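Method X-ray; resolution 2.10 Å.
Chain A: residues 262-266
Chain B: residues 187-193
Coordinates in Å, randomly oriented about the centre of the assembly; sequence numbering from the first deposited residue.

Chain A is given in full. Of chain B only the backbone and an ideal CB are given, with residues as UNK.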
ATOM      1  N   ALA A 262     -14.801  -2.499  10.368  1.00 32.13           N
ATOM      2  CA  ALA A 262     -13.853  -3.379   9.701  1.00 35.42           C
ATOM      3  C   ALA A 262     -12.924  -2.735   8.681  1.00 34.49           C
ATOM      4  O   ALA A 262     -11.855  -3.275   8.402  1.00 38.69           O
ATOM      5  CB  ALA A 262     -14.606  -4.534   9.047  1.00 34.86           C
ATOM      6  N   ARG A 263     -13.302  -1.588   8.129  1.00 31.27           N
ATOM      7  CA  ARG A 263     -12.446  -0.972   7.125  1.00 30.94           C
ATOM      8  C   ARG A 263     -12.086   0.490   7.367  1.00 26.93           C
ATOM      9  O   ARG A 263     -12.728   1.187   8.157  1.00 23.35           O
ATOM     10  CB  ARG A 263     -13.094  -1.132   5.742  1.00 35.86           C
ATOM     11  CG  ARG A 263     -12.201  -0.745   4.575  1.00 42.22           C
ATOM     12  CD  ARG A 263     -12.611  -1.479   3.299  1.00 47.76           C
ATOM     13  NE  ARG A 263     -13.998  -1.223   2.919  1.00 50.82           N
ATOM     14  CZ  ARG A 263     -14.597  -1.772   1.866  1.00 52.46           C
ATOM     15  NH1 ARG A 263     -13.929  -2.611   1.083  1.00 53.04           N
ATOM     16  NH2 ARG A 263     -15.863  -1.485   1.594  1.00 53.96           N
ATOM     17  N   THR A 264     -11.036   0.933   6.680  1.00 23.67           N
ATOM     18  CA  THR A 264     -10.566   2.305   6.770  1.00 22.22           C
ATOM     19  C   THR A 264     -10.547   2.903   5.370  1.00 23.24           C
ATOM     20  O   THR A 264     -10.585   2.182   4.367  1.00 20.14           O
ATOM     21  CB  THR A 264      -9.135   2.386   7.326  1.00 22.53           C
ATOM     22  OG1 THR A 264      -8.215   1.865   6.357  1.00 20.93           O
ATOM     23  CG2 THR A 264      -9.012   1.583   8.608  1.00 21.40           C
ATOM     24  N   ARG A 265     -10.494   4.226   5.313  1.00 21.29           N
ATOM     25  CA  ARG A 265     -10.442   4.939   4.049  1.00 23.27           C
ATOM     26  C   ARG A 265      -9.813   6.301   4.269  1.00 21.41           C
ATOM     27  O   ARG A 265      -9.900   6.866   5.360  1.00 19.08           O
ATOM     28  CB  ARG A 265     -11.843   5.148   3.471  1.00 25.90           C
ATOM     29  CG  ARG A 265     -12.475   3.917   2.871  1.00 33.60           C
ATOM     30  CD  ARG A 265     -13.814   4.265   2.249  1.00 38.08           C
ATOM     31  NE  ARG A 265     -14.450   3.095   1.651  1.00 45.16           N
ATOM     32  CZ  ARG A 265     -13.937   2.405   0.638  1.00 46.52           C
ATOM     33  NH1 ARG A 265     -12.778   2.769   0.108  1.00 47.05           N
ATOM     34  NH2 ARG A 265     -14.580   1.347   0.162  1.00 48.03           N
ATOM     35  N   LEU A 266      -9.162   6.814   3.232  1.00 20.74           N
ATOM     36  CA  LEU A 266      -8.565   8.137   3.296  1.00 20.61           C
ATOM     37  C   LEU A 266      -9.721   9.082   3.006  1.00 21.90           C
ATOM     38  O   LEU A 266     -10.502   8.835   2.086  1.00 22.75           O
ATOM     39  CB  LEU A 266      -7.492   8.294   2.221  1.00 21.88           C
ATOM     40  CG  LEU A 266      -6.126   7.683   2.511  1.00 23.46           C
ATOM     41  CD1 LEU A 266      -5.278   7.719   1.247  1.00 24.85           C
ATOM     42  CD2 LEU A 266      -5.453   8.452   3.637  1.00 22.67           C
TER
ATOM     43  N   UNK B 187     -18.119  -1.509  -6.587  1.00 38.93           N
ATOM     44  CA  UNK B 187     -17.723  -0.126  -6.371  1.00 41.87           C
ATOM     45  C   UNK B 187     -17.102   0.084  -4.994  1.00 41.82           C
ATOM     46  O   UNK B 187     -16.290   0.990  -4.810  1.00 41.70           O
ATOM     47  CB  UNK B 187     -18.931   0.797  -6.543  1.00 41.87           C
ATOM     48  N   UNK B 188     -17.481  -0.751  -4.030  1.00 42.35           N
ATOM     49  CA  UNK B 188     -16.950  -0.627  -2.674  1.00 43.55           C
ATOM     50  C   UNK B 188     -15.451  -0.900  -2.569  1.00 42.76           C
ATOM     51  O   UNK B 188     -14.781  -0.363  -1.690  1.00 42.67           O
ATOM     52  CB  UNK B 188     -17.700  -1.584  -1.745  1.00 43.55           C
ATOM     53  N   UNK B 189     -14.924  -1.736  -3.458  1.00 41.21           N
ATOM     54  CA  UNK B 189     -13.496  -2.040  -3.433  1.00 39.06           C
ATOM     55  C   UNK B 189     -12.690  -0.787  -3.764  1.00 37.34           C
ATOM     56  O   UNK B 189     -11.489  -0.713  -3.493  1.00 37.05           O
ATOM     57  CB  UNK B 189     -13.165  -3.165  -4.415  1.00 39.06           C
ATOM     58  N   UNK B 190     -13.365   0.197  -4.350  1.00 35.24           N
ATOM     59  CA  UNK B 190     -12.728   1.451  -4.724  1.00 33.32           C
ATOM     60  C   UNK B 190     -12.198   2.161  -3.485  1.00 32.19           C
ATOM     61  O   UNK B 190     -12.977   2.619  -2.648  1.00 30.81           O
ATOM     62  CB  UNK B 190     -13.708   2.351  -5.479  1.00 33.32           C
ATOM     63  N   UNK B 191     -10.875   2.240  -3.370  1.00 30.63           N
ATOM     64  CA  UNK B 191     -10.264   2.909  -2.236  1.00 30.26           C
ATOM     65  C   UNK B 191     -10.095   2.032  -1.012  1.00 30.45           C
ATOM     66  O   UNK B 191      -9.738   2.520   0.061  1.00 30.74           O
ATOM     67  CB  UNK B 191     -11.098   4.136  -1.861  1.00 30.26           C
ATOM     68  N   UNK B 192     -10.340   0.736  -1.170  1.00 29.03           N
ATOM     69  CA  UNK B 192     -10.215  -0.198  -0.057  1.00 29.08           C
ATOM     70  C   UNK B 192      -8.947  -1.049  -0.143  1.00 27.51           C
ATOM     71  O   UNK B 192      -8.695  -1.879   0.731  1.00 27.59           O
ATOM     72  CB  UNK B 192     -11.444  -1.108  -0.006  1.00 29.08           C
ATOM     73  N   UNK B 193      -8.154  -0.839  -1.192  1.00 24.69           N
ATOM     74  CA  UNK B 193      -6.927  -1.601  -1.377  1.00 20.90           C
ATOM     75  C   UNK B 193      -5.950  -1.552  -0.213  1.00 19.24           C
ATOM     76  O   UNK B 193      -5.626  -0.481   0.297  1.00 17.49           O
ATOM     77  CB  UNK B 193      -6.215  -1.101  -2.636  1.00 20.90           C
TER

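Chain A offers two arginines to this stretch of chain B. Arg265(A) extends its side chain to the backbone of chain B, and Arg263(A) lies beside it.

Position 187 is remote. No atom of chain A lies within 5.5 Å of its ideal CB, so many side chains would suit. It is Ser187(B), and it makes no contact with chain A.

At position 188, CA-to-CB points sideways, and the ideal CB lies 3.8 Å from Arg263(A) NH2. A positive charge is close and there is open space beyond. An acidic side chain would suit, and so would a polar or small one. The residue is Glu188(B). Its OE2 stays 4.3 Å from Arg263(A) NH2, beyond a salt bridge. The backbone does more: Arg265(A) NH2 donates to Glu188(B) O at 2.5 Å, at the edge of the guanidinium.

At position 189 CA-to-CB points away, and its ideal CB meets nothing of chain A. It begins a type II turn that ends at position 192. Many residues would be tolerated; chain A does not select among them. It is Asp189(B). The end of its side chain comes nearer, but OD1 remains 4.5 Å from Arg263(A) NH1, beyond a salt bridge.

At position 190 CA-to-CB points sideways, into space free of chain A. Its phi/psi of -62/112 fits the second residue of the turn and admits most side chains. Its carbonyl matters more, because Arg265(A) NH1 donates a weak hydrogen bond to O of this residue at 2.8 Å. The residue is Asp190(B). Its carboxylate leads away and is hydrogen-bonded elsewhere in the structure.

Position 191 is the most restricted. Its phi/psi is 85/9, and an ideal CB would be jammed against the preceding carbonyl O. That CB would also clash with Arg265(A) NH1, at 2.9 Å. Only glycine suits, and Gly191(B) is found. Its carbonyl accepts from two waters. Water 1 in turn accepts from Leu266(A) N, and water 2 donates to Thr264(A) O, so both bridge to the strand of chain A.

At position 192, CA-to-CB points toward chain A. The ideal CB is tight against Arg263(A) NH1, at 3.1 Å, and 4.0 Å from Arg265(A) NH2. A small residue suits best: glycine, alanine or perhaps serine. It is Ala192(B), whose methyl packs against both guanidiniums. Its N closes the turn by donating to Asp189(B) O at 3.0 Å.

At position 193 the CA-to-CB direction points away, so many residues would do. It is Gly193(B), without contact.

Chain B (187-193) SEDDGAG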
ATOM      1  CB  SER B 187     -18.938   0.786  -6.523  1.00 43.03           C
ATOM      2  OG  SER B 187     -19.930   0.443  -5.570  1.00 46.36           O
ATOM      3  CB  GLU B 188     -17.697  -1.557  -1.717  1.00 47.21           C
ATOM      4  CG  GLU B 188     -19.139  -1.158  -1.455  1.00 51.67           C
ATOM      5  CD  GLU B 188     -19.703  -1.820  -0.210  1.00 55.31           C
ATOM      6  OE1 GLU B 188     -19.793  -3.067  -0.178  1.00 57.33           O
ATOM      7  OE2 GLU B 188     -20.051  -1.088   0.743  1.00 56.58           O
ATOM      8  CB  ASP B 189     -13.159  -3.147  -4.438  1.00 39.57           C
ATOM      9  CG  ASP B 189     -13.753  -4.489  -4.050  1.00 40.48           C
ATOM     10  OD1 ASP B 189     -13.701  -4.841  -2.850  1.00 40.75           O
ATOM     11  OD2 ASP B 189     -14.257  -5.199  -4.946  1.00 39.79           O
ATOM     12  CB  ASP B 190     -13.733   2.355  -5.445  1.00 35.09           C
ATOM     13  CG  ASP B 190     -14.136   1.818  -6.814  1.00 36.45           C
ATOM     14  OD1 ASP B 190     -13.912   0.617  -7.088  1.00 35.46           O
ATOM     15  OD2 ASP B 190     -14.686   2.604  -7.613  1.00 36.39           O
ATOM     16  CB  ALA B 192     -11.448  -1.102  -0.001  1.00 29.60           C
TER
HETATM   17  O   HOH W   1      -9.168   5.173   0.773  1.00 20.97           O
HETATM   18  O   HOH W   2      -8.320   1.851   2.256  1.00 40.30           O
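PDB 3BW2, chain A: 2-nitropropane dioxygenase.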